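Local coordinates for BDI_3064 protein (Parabacteroides distasonis ATCC 8503, PDB 5Z06), which hydrolyses linear beta-1,2-glucans and beta-1,2-glucooligosaccharides of four or more glucose units, releasing sophorose from the non-reducing end, at residues F328-I333 with Q400-A405; D391-S396 with N464-T469; P442-H447 with I468-A473. All coordinates share one frame; numbering follows the deposited sequence.

Contact 1: residues F328-I333 with Q400-A405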
ATOM      1  N   PHE A 328      11.085  -1.244   9.085  1.00 23.18           N
ATOM      2  CA  PHE A 328      10.328  -2.488   9.058  1.00 23.42           C
ATOM      3  C   PHE A 328      10.927  -3.400   7.992  1.00 24.07           C
ATOM      4  O   PHE A 328      11.090  -4.592   8.221  1.00 24.37           O
ATOM      5  CB  PHE A 328       8.857  -2.263   8.758  1.00 23.86           C
ATOM      6  CG  PHE A 328       8.152  -1.291   9.692  1.00 23.87           C
ATOM      7  CD1 PHE A 328       8.671  -0.940  10.929  1.00 23.51           C
ATOM      8  CD2 PHE A 328       6.929  -0.759   9.313  1.00 24.13           C
ATOM      9  CE1 PHE A 328       7.991  -0.062  11.765  1.00 25.19           C
ATOM     10  CE2 PHE A 328       6.253   0.124  10.140  1.00 24.81           C
ATOM     11  CZ  PHE A 328       6.792   0.472  11.365  1.00 23.94           C
ATOM     12  N   GLY A 329      11.268  -2.811   6.846  1.00 23.62           N
ATOM     13  CA  GLY A 329      11.722  -3.544   5.699  1.00 25.14           C
ATOM     14  C   GLY A 329      13.089  -4.136   5.906  1.00 24.96           C
ATOM     15  O   GLY A 329      13.372  -5.238   5.484  1.00 23.03           O
ATOM     16  N   ILE A 330      13.929  -3.352   6.544  1.00 26.19           N
ATOM     17  CA  ILE A 330      15.229  -3.790   7.029  1.00 27.30           C
ATOM     18  C   ILE A 330      15.090  -5.100   7.787  1.00 26.79           C
ATOM     19  O   ILE A 330      15.852  -6.037   7.565  1.00 26.30           O
ATOM     20  CB  ILE A 330      15.845  -2.660   7.883  1.00 27.66           C
ATOM     21  CG1 ILE A 330      16.576  -1.699   6.943  1.00 28.06           C
ATOM     22  CG2 ILE A 330      16.748  -3.182   8.991  1.00 28.49           C
ATOM     23  CD1 ILE A 330      16.916  -0.372   7.584  1.00 29.07           C
ATOM     24  N   MET A 331      14.086  -5.151   8.649  1.00 25.48           N
ATOM     25  CA  MET A 331      13.783  -6.349   9.426  1.00 26.90           C
ATOM     26  C   MET A 331      13.224  -7.471   8.568  1.00 25.94           C
ATOM     27  O   MET A 331      13.620  -8.611   8.761  1.00 26.01           O
ATOM     28  CB  MET A 331      12.851  -6.023  10.584  1.00 25.72           C
ATOM     29  CG  MET A 331      13.556  -5.096  11.537  1.00 27.98           C
ATOM     30  SD  MET A 331      12.376  -4.315  12.614  1.00 28.67           S
ATOM     31  CE  MET A 331      12.460  -5.514  13.904  1.00 27.49           C
ATOM     32  N   ALA A 332      12.370  -7.118   7.603  1.00 24.61           N
ATOM     33  CA  ALA A 332      11.909  -8.059   6.598  1.00 25.43           C
ATOM     34  C   ALA A 332      13.080  -8.626   5.820  1.00 25.54           C
ATOM     35  O   ALA A 332      13.089  -9.821   5.499  1.00 27.80           O
ATOM     36  CB  ALA A 332      10.904  -7.408   5.651  1.00 25.24           C
ATOM     37  N   ILE A 333      14.068  -7.792   5.505  1.00 25.75           N
ATOM     38  CA  ILE A 333      15.218  -8.283   4.768  1.00 26.36           C
ATOM     39  C   ILE A 333      16.053  -9.244   5.619  1.00 26.80           C
ATOM     40  O   ILE A 333      16.466 -10.303   5.144  1.00 28.06           O
ATOM     41  CB  ILE A 333      16.077  -7.148   4.179  1.00 25.60           C
ATOM     42  CG1 ILE A 333      15.296  -6.403   3.114  1.00 25.44           C
ATOM     43  CG2 ILE A 333      17.312  -7.732   3.535  1.00 25.14           C
ATOM     44  CD1 ILE A 333      15.838  -5.031   2.764  1.00 26.90           C
ATOM     45  N   GLN A 400      14.788   0.865  15.254  1.00 26.51           N
ATOM     46  CA  GLN A 400      14.432  -0.472  15.682  1.00 27.61           C
ATOM     47  C   GLN A 400      14.932  -1.504  14.657  1.00 28.57           C
ATOM     48  O   GLN A 400      15.417  -2.579  15.033  1.00 28.38           O
ATOM     49  CB  GLN A 400      12.935  -0.624  15.838  1.00 27.34           C
ATOM     50  CG  GLN A 400      12.546  -1.973  16.386  1.00 27.01           C
ATOM     51  CD  GLN A 400      11.061  -2.119  16.601  1.00 26.88           C
ATOM     52  OE1 GLN A 400      10.639  -2.695  17.600  1.00 27.54           O
ATOM     53  NE2 GLN A 400      10.257  -1.634  15.654  1.00 26.13           N
ATOM     54  N   GLY A 401      14.764  -1.175  13.383  1.00 26.80           N
ATOM     55  CA  GLY A 401      15.233  -2.022  12.310  1.00 27.88           C
ATOM     56  C   GLY A 401      16.739  -2.099  12.289  1.00 27.19           C
ATOM     57  O   GLY A 401      17.292  -3.182  12.189  1.00 27.06           O
ATOM     58  N   LEU A 402      17.402  -0.948  12.398  1.00 27.20           N
ATOM     59  CA  LEU A 402      18.852  -0.907  12.259  1.00 27.89           C
ATOM     60  C   LEU A 402      19.571  -1.626  13.374  1.00 29.32           C
ATOM     61  O   LEU A 402      20.563  -2.317  13.112  1.00 29.84           O
ATOM     62  CB  LEU A 402      19.375   0.513  12.144  1.00 27.23           C
ATOM     63  CG  LEU A 402      19.025   1.225  10.847  1.00 26.26           C
ATOM     64  CD1 LEU A 402      19.296   2.701  11.056  1.00 28.32           C
ATOM     65  CD2 LEU A 402      19.805   0.712   9.644  1.00 26.30           C
ATOM     66  N   LEU A 403      19.084  -1.481  14.605  1.00 28.02           N
ATOM     67  CA  LEU A 403      19.690  -2.187  15.716  1.00 29.21           C
ATOM     68  C   LEU A 403      19.473  -3.682  15.596  1.00 29.84           C
ATOM     69  O   LEU A 403      20.350  -4.459  15.984  1.00 27.83           O
ATOM     70  CB  LEU A 403      19.160  -1.704  17.048  1.00 30.56           C
ATOM     71  CG  LEU A 403      19.486  -0.248  17.381  1.00 32.51           C
ATOM     72  CD1 LEU A 403      19.065  -0.004  18.820  1.00 34.30           C
ATOM     73  CD2 LEU A 403      20.942   0.137  17.205  1.00 32.36           C
ATOM     74  N   THR A 404      18.328  -4.082  15.037  1.00 26.82           N
ATOM     75  CA  THR A 404      18.090  -5.480  14.730  1.00 28.19           C
ATOM     76  C   THR A 404      19.109  -5.969  13.716  1.00 27.15           C
ATOM     77  O   THR A 404      19.773  -6.965  13.933  1.00 27.45           O
ATOM     78  CB  THR A 404      16.677  -5.703  14.202  1.00 27.18           C
ATOM     79  OG1 THR A 404      15.749  -5.262  15.191  1.00 25.64           O
ATOM     80  CG2 THR A 404      16.437  -7.166  13.893  1.00 26.21           C
ATOM     81  N   ALA A 405      19.244  -5.236  12.627  1.00 27.42           N
ATOM     82  CA  ALA A 405      20.207  -5.580  11.613  1.00 28.74           C
ATOM     83  C   ALA A 405      21.609  -5.645  12.186  1.00 29.43           C
ATOM     84  O   ALA A 405      22.381  -6.539  11.851  1.00 27.81           O
ATOM     85  CB  ALA A 405      20.174  -4.575  10.476  1.00 29.78           C
TER
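Met331 and Ile330 close on Gly401 where two helices of the helical domain run side by side. The family belongs to the six-hairpin glycosidases, whose helical domain is an (alpha/alpha)6 barrel. The two helical segments run nearly parallel, 27° apart, and their axes approach to 7.9 Å. Gly401 has no side chain, and this lets the helices come so close. A beta carbon there would press on Ile330 CG2. That methyl instead lies against the backbone, 3.2 Å from Gly401 O. The longer branch of Ile330 ends at Leu402 and crosses it at a slant, with Ile330 CD1 3.7 Å from Leu402 CD2.

Met331 lays CG and SD over Gly401. Its CG sits 3.6 Å from Gly401 CA, and SD lies about as close. A bend at chi3 of 92° turns CE toward Thr404, which the chain crosses at about a right angle. Leu542 and Val673 also touch Met331, and Phe351 packs on Ile330; every touching residue is buried. Thr404 turns its hydroxyl back to its own helix: OG1 donates to Gln400 O at 2.7 Å. The same hydroxyl oxygen meets Met331 CE at 3.5 Å.

Contact 2: residues D391-S396 with N464-T469. With GOL (glycerol), chain I.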
ATOM      1  N   ASP A 391      11.324  13.299  12.042  1.00 24.66           N
ATOM      2  CA  ASP A 391      10.167  12.568  12.538  1.00 24.22           C
ATOM      3  C   ASP A 391      10.705  11.502  13.465  1.00 27.14           C
ATOM      4  O   ASP A 391      11.280  10.477  13.032  1.00 28.43           O
ATOM      5  CB  ASP A 391       9.400  11.944  11.400  1.00 24.76           C
ATOM      6  CG  ASP A 391       8.139  11.270  11.863  1.00 24.93           C
ATOM      7  OD1 ASP A 391       8.164  10.588  12.918  1.00 23.32           O
ATOM      8  OD2 ASP A 391       7.124  11.410  11.142  1.00 24.78           O
ATOM      9  N   LEU A 392      10.536  11.744  14.754  1.00 27.81           N
ATOM     10  CA  LEU A 392      11.177  10.916  15.747  1.00 27.27           C
ATOM     11  C   LEU A 392      10.571   9.520  15.770  1.00 26.62           C
ATOM     12  O   LEU A 392      11.245   8.565  16.139  1.00 24.46           O
ATOM     13  CB  LEU A 392      11.082  11.568  17.130  1.00 27.08           C
ATOM     14  CG  LEU A 392      12.022  10.965  18.178  1.00 27.70           C
ATOM     15  CD1 LEU A 392      13.449  11.356  17.863  1.00 28.72           C
ATOM     16  CD2 LEU A 392      11.642  11.403  19.578  1.00 28.06           C
ATOM     17  N   VAL A 393       9.299   9.404  15.411  1.00 25.90           N
ATOM     18  CA  VAL A 393       8.635   8.119  15.491  1.00 26.80           C
ATOM     19  C   VAL A 393       9.167   7.252  14.355  1.00 27.04           C
ATOM     20  O   VAL A 393       9.484   6.088  14.569  1.00 26.31           O
ATOM     21  CB  VAL A 393       7.113   8.246  15.423  1.00 26.91           C
ATOM     22  CG1 VAL A 393       6.473   6.870  15.351  1.00 27.64           C
ATOM     23  CG2 VAL A 393       6.584   9.034  16.624  1.00 26.77           C
ATOM     24  N   GLU A 394       9.275   7.854  13.174  1.00 27.31           N
ATOM     25  CA  GLU A 394       9.791   7.197  11.980  1.00 27.94           C
ATOM     26  C   GLU A 394      11.251   6.833  12.207  1.00 26.68           C
ATOM     27  O   GLU A 394      11.681   5.716  11.890  1.00 24.00           O
ATOM     28  CB  GLU A 394       9.629   8.105  10.752  1.00 27.58           C
ATOM     29  CG  GLU A 394       8.176   8.445  10.409  1.00 27.92           C
ATOM     30  CD  GLU A 394       7.359   7.250   9.976  1.00 29.24           C
ATOM     31  OE1 GLU A 394       7.958   6.269   9.506  1.00 28.94           O
ATOM     32  OE2 GLU A 394       6.121   7.284  10.124  1.00 29.11           O
ATOM     33  N   THR A 395      11.983   7.769  12.805  1.00 25.03           N
ATOM     34  CA  THR A 395      13.354   7.533  13.233  1.00 26.10           C
ATOM     35  C   THR A 395      13.431   6.346  14.151  1.00 24.86           C
ATOM     36  O   THR A 395      14.260   5.474  13.945  1.00 24.98           O
ATOM     37  CB  THR A 395      13.966   8.773  13.931  1.00 25.98           C
ATOM     38  OG1 THR A 395      14.061   9.817  12.975  1.00 26.35           O
ATOM     39  CG2 THR A 395      15.372   8.500  14.461  1.00 25.90           C
ATOM     40  N   SER A 396      12.555   6.282  15.142  1.00 24.28           N
ATOM     41  CA  SER A 396      12.532   5.112  16.031  1.00 25.04           C
ATOM     42  C   SER A 396      12.241   3.802  15.301  1.00 25.39           C
ATOM     43  O   SER A 396      12.852   2.780  15.620  1.00 25.39           O
ATOM     44  CB  SER A 396      11.546   5.283  17.166  1.00 24.38           C
ATOM     45  OG  SER A 396      10.211   5.164  16.754  1.00 24.14           O
ATOM     46  N   ASN A 464      -0.476   4.388  21.775  1.00 27.62           N
ATOM     47  CA  ASN A 464      -0.517   4.435  20.339  1.00 28.00           C
ATOM     48  C   ASN A 464       0.689   3.639  19.813  1.00 27.07           C
ATOM     49  O   ASN A 464       1.195   2.754  20.508  1.00 29.34           O
ATOM     50  CB  ASN A 464      -0.627   5.890  19.818  1.00 27.06           C
ATOM     51  CG  ASN A 464       0.605   6.734  20.072  1.00 26.82           C
ATOM     52  OD1 ASN A 464       1.571   6.317  20.712  1.00 26.99           O
ATOM     53  ND2 ASN A 464       0.572   7.938  19.552  1.00 28.28           N
ATOM     54  N   GLU A 465       1.163   3.959  18.623  1.00 28.18           N
ATOM     55  CA  GLU A 465       2.220   3.165  17.971  1.00 28.84           C
ATOM     56  C   GLU A 465       3.625   3.493  18.414  1.00 29.65           C
ATOM     57  O   GLU A 465       4.572   2.833  17.954  1.00 31.14           O
ATOM     58  CB  GLU A 465       2.169   3.360  16.449  1.00 28.54           C
ATOM     59  CG  GLU A 465       2.554   4.743  15.923  1.00 28.25           C
ATOM     60  CD  GLU A 465       1.359   5.621  15.625  1.00 27.70           C
ATOM     61  OE1 GLU A 465       0.502   5.665  16.474  1.00 30.90           O
ATOM     62  OE2 GLU A 465       1.277   6.286  14.586  1.00 29.58           O
ATOM     63  N   THR A 466       3.769   4.508  19.274  1.00 27.67           N
ATOM     64  CA  THR A 466       5.035   5.154  19.501  1.00 27.35           C
ATOM     65  C   THR A 466       5.788   4.651  20.720  1.00 27.93           C
ATOM     66  O   THR A 466       6.722   5.321  21.155  1.00 29.21           O
ATOM     67  CB  THR A 466       4.864   6.687  19.612  1.00 28.58           C
ATOM     68  OG1 THR A 466       4.342   7.041  20.892  1.00 28.77           O
ATOM     69  CG2 THR A 466       3.949   7.212  18.502  1.00 29.27           C
ATOM     70  N   MET A 467       5.443   3.482  21.274  1.00 28.24           N
ATOM     71  CA  MET A 467       6.189   2.993  22.454  1.00 29.23           C
ATOM     72  C   MET A 467       7.702   2.879  22.190  1.00 29.00           C
ATOM     73  O   MET A 467       8.513   3.210  23.067  1.00 28.83           O
ATOM     74  CB  MET A 467       5.684   1.643  22.945  1.00 30.00           C
ATOM     75  CG  MET A 467       6.526   1.076  24.092  1.00 29.23           C
ATOM     76  SD  MET A 467       5.921  -0.460  24.792  1.00 29.91           S
ATOM     77  CE  MET A 467       4.392   0.047  25.552  1.00 28.64           C
ATOM     78  N   ILE A 468       8.055   2.408  20.999  1.00 26.51           N
ATOM     79  CA  ILE A 468       9.445   2.142  20.654  1.00 28.06           C
ATOM     80  C   ILE A 468      10.229   3.439  20.523  1.00 27.81           C
ATOM     81  O   ILE A 468      11.440   3.440  20.672  1.00 25.74           O
ATOM     82  CB  ILE A 468       9.574   1.320  19.339  1.00 28.79           C
ATOM     83  CG1 ILE A 468      10.964   0.712  19.188  1.00 29.31           C
ATOM     84  CG2 ILE A 468       9.248   2.153  18.093  1.00 28.74           C
ATOM     85  CD1 ILE A 468      11.196  -0.486  20.056  1.00 30.51           C
ATOM     86  N   THR A 469       9.526   4.532  20.211  1.00 29.10           N
ATOM     87  CA  THR A 469      10.113   5.872  20.208  1.00 28.18           C
ATOM     88  C   THR A 469      10.631   6.243  21.604  1.00 29.39           C
ATOM     89  O   THR A 469      11.757   6.752  21.764  1.00 30.99           O
ATOM     90  CB  THR A 469       9.100   6.915  19.716  1.00 28.36           C
ATOM     91  OG1 THR A 469       8.372   6.397  18.587  1.00 26.04           O
ATOM     92  CG2 THR A 469       9.813   8.188  19.334  1.00 28.24           C
TER
HETATM   93  C1  GOL I 807       3.005   5.406  10.383  1.00 44.06           C
HETATM   94  O1  GOL I 807       4.099   6.062   9.715  1.00 39.84           O
HETATM   95  C2  GOL I 807       2.304   6.256  11.425  1.00 43.60           C
HETATM   96  O2  GOL I 807       3.347   6.815  12.219  1.00 47.37           O
HETATM   97  C3  GOL I 807       1.449   7.310  10.723  1.00 44.91           C
HETATM   98  O3  GOL I 807       0.894   8.425  11.486  1.00 42.53           O
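Ser396 holds OG between its backbone N and carbonyl carbon (chi1 74°), and Thr469 holds OG1 anti to its carbonyl carbon (chi1 -42°), which brings the two hydroxyls together. They are hydrogen-bonded, with Ser396 OG and Thr469 OG1 2.9 Å apart. The other branch of Thr469, CG2, packs on Leu392, 3.7 Å from Leu392 CD2. Ile468 CG2 also touches Ser396 OG. Val393 turns CG2 to both threonines of the other segment. Val393 CG2 touches Thr466 CG2 at 3.7 Å and comes equally near Thr469 OG1.

The contact joins the starts of two helices of what is probably an (alpha/alpha)6 barrel, as in six-hairpin glycosidases. Asp391 is the N-cap of helix 392-408, and its OD1 accepts from Glu394 N at 3.0 Å. Asn464 forms an Asx turn ahead of helix 467-475: its OD1 takes Thr466 N from above the carbonyl plane and Thr466 OG1 on a lone pair.

Beside these helix starts, a glycerol lies between Glu394 and Glu465, whose OE2 atoms are 6.7 Å apart. Its O2 makes a weak bond to Glu465 OE2. It and a second glycerol probably come from the crystallisation liquor, though such molecules often mark pockets. The second meets Glu465 OE1 and Asn464 ND2.

Contact 3: residues P442-H447 with I468-A473; sequences PYLYWH and ITYMLA
Leu444 lies on an extended loop that passes the side of helix 467-475, and its CA comes within 7.5 Å of Tyr470 CA. The link between them is both polar and apolar. Leu444 N donates to Tyr470 OH at 3.0 Å, with an N-H...O angle of 154°. The same hydroxyl is also hydrogen-bonded to Leu460 O, so the phenol oxygen is held by the backbone of two loop residues, Leu444 and Leu460.

The leucine side chain then runs back along the tyrosine, in the opposite direction. Its CG is anti to the carbonyl carbon (chi1 -75°), and CD1 ends up over one face of the ring. This is a CH-pi contact, with CD1 3.9 Å from the Tyr470 ring centroid and 14° off the ring normal. CD1 also reaches the helix itself. It touches Ala473 CB at 3.6 Å and lies near Thr469 O.

The contact packs the long loop after helix 414-428 against helix 467-475, in what is probably the (alpha/alpha)6 barrel of the six-hairpin glycosidases. A phenylalanine in place of Tyr470 would probably leave Leu444 N without this acceptor and Leu460 O without this donor.

The CB of Tyr443 points away from the helix overall, yet Tyr470 OH lies at the edge of the Tyr443 ring and 3.6 Å from Tyr443 CA. Pro442 CB covers part of one face of the Tyr443 ring. The hydroxyl of Tyr443 is hydrogen-bonded to Ser492 and Glu494.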
ATOM      1  N   PRO A 442       7.889  16.545  30.045  1.00 33.05           N
ATOM      2  CA  PRO A 442       7.523  15.148  30.311  1.00 34.05           C
ATOM      3  C   PRO A 442       7.393  14.284  29.032  1.00 32.28           C
ATOM      4  O   PRO A 442       7.366  13.059  29.134  1.00 29.87           O
ATOM      5  CB  PRO A 442       6.174  15.249  31.046  1.00 33.68           C
ATOM      6  CG  PRO A 442       5.784  16.684  31.043  1.00 33.19           C
ATOM      7  CD  PRO A 442       6.756  17.474  30.232  1.00 32.25           C
ATOM      8  N   TYR A 443       7.338  14.933  27.867  1.00 30.86           N
ATOM      9  CA  TYR A 443       7.049  14.284  26.599  1.00 31.81           C
ATOM     10  C   TYR A 443       8.184  14.413  25.612  1.00 31.84           C
ATOM     11  O   TYR A 443       8.893  15.440  25.573  1.00 30.36           O
ATOM     12  CB  TYR A 443       5.838  14.934  25.941  1.00 30.63           C
ATOM     13  CG  TYR A 443       4.625  14.960  26.798  1.00 32.34           C
ATOM     14  CD1 TYR A 443       3.797  13.848  26.886  1.00 32.19           C
ATOM     15  CD2 TYR A 443       4.292  16.108  27.526  1.00 34.43           C
ATOM     16  CE1 TYR A 443       2.672  13.850  27.677  1.00 32.60           C
ATOM     17  CE2 TYR A 443       3.167  16.136  28.323  1.00 34.27           C
ATOM     18  CZ  TYR A 443       2.354  15.005  28.398  1.00 36.39           C
ATOM     19  OH  TYR A 443       1.232  15.019  29.194  1.00 35.90           O
ATOM     20  N   LEU A 444       8.306  13.384  24.775  1.00 28.00           N
ATOM     21  CA  LEU A 444       8.977  13.532  23.511  1.00 28.05           C
ATOM     22  C   LEU A 444       8.019  14.183  22.551  1.00 27.80           C
ATOM     23  O   LEU A 444       6.800  14.031  22.687  1.00 30.30           O
ATOM     24  CB  LEU A 444       9.407  12.162  22.938  1.00 28.17           C
ATOM     25  CG  LEU A 444      10.608  11.516  23.599  1.00 27.38           C
ATOM     26  CD1 LEU A 444      10.759  10.073  23.119  1.00 27.77           C
ATOM     27  CD2 LEU A 444      11.863  12.327  23.286  1.00 28.41           C
ATOM     28  N   TYR A 445       8.577  14.896  21.570  1.00 28.26           N
ATOM     29  CA  TYR A 445       7.826  15.387  20.437  1.00 27.71           C
ATOM     30  C   TYR A 445       8.093  14.571  19.185  1.00 27.53           C
ATOM     31  O   TYR A 445       9.187  14.016  18.992  1.00 28.47           O
ATOM     32  CB  TYR A 445       8.091  16.859  20.209  1.00 29.96           C
ATOM     33  CG  TYR A 445       7.414  17.684  21.282  1.00 31.54           C
ATOM     34  CD1 TYR A 445       7.955  17.756  22.561  1.00 31.83           C
ATOM     35  CD2 TYR A 445       6.196  18.320  21.047  1.00 31.16           C
ATOM     36  CE1 TYR A 445       7.331  18.474  23.561  1.00 32.32           C
ATOM     37  CE2 TYR A 445       5.571  19.046  22.045  1.00 30.88           C
ATOM     38  CZ  TYR A 445       6.152  19.126  23.291  1.00 31.73           C
ATOM     39  OH  TYR A 445       5.552  19.816  24.305  1.00 33.98           O
ATOM     40  N   TRP A 446       7.056  14.502  18.357  1.00 26.98           N
ATOM     41  CA  TRP A 446       7.054  13.743  17.120  1.00 28.57           C
ATOM     42  C   TRP A 446       8.023  14.360  16.118  1.00 29.15           C
ATOM     43  O   TRP A 446       8.814  13.634  15.498  1.00 27.83           O
ATOM     44  CB  TRP A 446       5.633  13.681  16.535  1.00 28.83           C
ATOM     45  CG  TRP A 446       5.373  12.534  15.634  1.00 28.96           C
ATOM     46  CD1 TRP A 446       6.084  12.177  14.549  1.00 30.23           C
ATOM     47  CD2 TRP A 446       4.300  11.595  15.738  1.00 30.29           C
ATOM     48  NE1 TRP A 446       5.546  11.053  13.971  1.00 31.63           N
ATOM     49  CE2 TRP A 446       4.441  10.680  14.673  1.00 29.75           C
ATOM     50  CE3 TRP A 446       3.224  11.447  16.615  1.00 29.46           C
ATOM     51  CZ2 TRP A 446       3.578   9.610  14.479  1.00 29.57           C
ATOM     52  CZ3 TRP A 446       2.349  10.388  16.415  1.00 30.01           C
ATOM     53  CH2 TRP A 446       2.533   9.480  15.358  1.00 30.28           C
ATOM     54  N   HIS A 447       7.982  15.682  15.973  1.00 28.51           N
ATOM     55  CA  HIS A 447       8.682  16.328  14.863  1.00 29.35           C
ATOM     56  C   HIS A 447       9.573  17.442  15.312  1.00 30.18           C
ATOM     57  O   HIS A 447       9.304  18.089  16.319  1.00 31.00           O
ATOM     58  CB  HIS A 447       7.688  16.920  13.854  1.00 29.39           C
ATOM     59  CG  HIS A 447       6.607  15.982  13.394  1.00 28.58           C
ATOM     60  ND1 HIS A 447       5.381  15.909  14.016  1.00 30.62           N
ATOM     61  CD2 HIS A 447       6.530  15.160  12.320  1.00 30.93           C
ATOM     62  CE1 HIS A 447       4.608  15.049  13.373  1.00 31.46           C
ATOM     63  NE2 HIS A 447       5.281  14.586  12.333  1.00 30.65           N
ATOM     64  N   ILE A 468       8.055   2.408  20.999  1.00 26.51           N
ATOM     65  CA  ILE A 468       9.445   2.142  20.654  1.00 28.06           C
ATOM     66  C   ILE A 468      10.229   3.439  20.523  1.00 27.81           C
ATOM     67  O   ILE A 468      11.440   3.440  20.672  1.00 25.74           O
ATOM     68  CB  ILE A 468       9.574   1.320  19.339  1.00 28.79           C
ATOM     69  CG1 ILE A 468      10.964   0.712  19.188  1.00 29.31           C
ATOM     70  CG2 ILE A 468       9.248   2.153  18.093  1.00 28.74           C
ATOM     71  CD1 ILE A 468      11.196  -0.486  20.056  1.00 30.51           C
ATOM     72  N   THR A 469       9.526   4.532  20.211  1.00 29.10           N
ATOM     73  CA  THR A 469      10.113   5.872  20.208  1.00 28.18           C
ATOM     74  C   THR A 469      10.631   6.243  21.604  1.00 29.39           C
ATOM     75  O   THR A 469      11.757   6.752  21.764  1.00 30.99           O
ATOM     76  CB  THR A 469       9.100   6.915  19.716  1.00 28.36           C
ATOM     77  OG1 THR A 469       8.372   6.397  18.587  1.00 26.04           O
ATOM     78  CG2 THR A 469       9.813   8.188  19.334  1.00 28.24           C
ATOM     79  N   TYR A 470       9.830   5.959  22.613  1.00 28.47           N
ATOM     80  CA  TYR A 470      10.280   6.150  23.992  1.00 30.59           C
ATOM     81  C   TYR A 470      11.316   5.127  24.380  1.00 29.07           C
ATOM     82  O   TYR A 470      12.293   5.454  25.018  1.00 29.33           O
ATOM     83  CB  TYR A 470       9.119   6.125  24.973  1.00 30.35           C
ATOM     84  CG  TYR A 470       8.392   7.429  25.011  1.00 29.75           C
ATOM     85  CD1 TYR A 470       7.337   7.683  24.147  1.00 28.28           C
ATOM     86  CD2 TYR A 470       8.781   8.431  25.901  1.00 30.21           C
ATOM     87  CE1 TYR A 470       6.666   8.876  24.198  1.00 29.14           C
ATOM     88  CE2 TYR A 470       8.122   9.637  25.943  1.00 28.36           C
ATOM     89  CZ  TYR A 470       7.073   9.856  25.091  1.00 29.76           C
ATOM     90  OH  TYR A 470       6.432  11.064  25.141  1.00 29.89           O
ATOM     91  N   MET A 471      11.107   3.893  23.966  1.00 30.19           N
ATOM     92  CA  MET A 471      12.052   2.844  24.283  1.00 30.91           C
ATOM     93  C   MET A 471      13.413   3.244  23.768  1.00 29.29           C
ATOM     94  O   MET A 471      14.366   3.283  24.537  1.00 29.76           O
ATOM     95  CB  MET A 471      11.645   1.524  23.665  1.00 32.92           C
ATOM     96  CG  MET A 471      10.408   0.931  24.289  1.00 36.32           C
ATOM     97  SD  MET A 471      10.775   0.160  25.867  1.00 40.97           S
ATOM     98  CE  MET A 471       9.251   0.603  26.662  1.00 42.93           C
ATOM     99  N   LEU A 472      13.488   3.573  22.484  1.00 26.22           N
ATOM    100  CA  LEU A 472      14.777   3.849  21.872  1.00 27.05           C
ATOM    101  C   LEU A 472      15.379   5.116  22.401  1.00 26.72           C
ATOM    102  O   LEU A 472      16.588   5.165  22.617  1.00 29.10           O
ATOM    103  CB  LEU A 472      14.707   3.848  20.354  1.00 26.03           C
ATOM    104  CG  LEU A 472      14.517   2.431  19.797  1.00 27.07           C
ATOM    105  CD1 LEU A 472      14.144   2.475  18.318  1.00 27.98           C
ATOM    106  CD2 LEU A 472      15.774   1.598  19.952  1.00 27.57           C
ATOM    107  N   ALA A 473      14.540   6.117  22.650  1.00 24.72           N
ATOM    108  CA  ALA A 473      14.989   7.346  23.273  1.00 24.98           C
ATOM    109  C   ALA A 473      15.695   7.087  24.589  1.00 25.52           C
ATOM    110  O   ALA A 473      16.706   7.683  24.848  1.00 27.66           O
ATOM    111  CB  ALA A 473      13.835   8.314  23.470  1.00 24.52           C
TER

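In the fold
Contacts 2 and 3 have centres about 6 Å apart and share Ile468 and Thr469 on helix 467-475. Contact 1 lies about 14 Å from contact 2 and about 19 Å from contact 3. It shares helix 392-408 with contact 2, its residues lying further along that helix. Along the chain, contact 2 opens before contact 1 closes, and contact 3 follows contact 1. Trp446 of contact 3 packs on Val393, and its O probably accepts from Leu392 N. Ile468 and Leu472 both touch Gln400. Helices 323-338, 392-408 and 467-475 thus pack one on the next in space, although other helices come between them along the chain. The glycerols lie beside the starts of the last two.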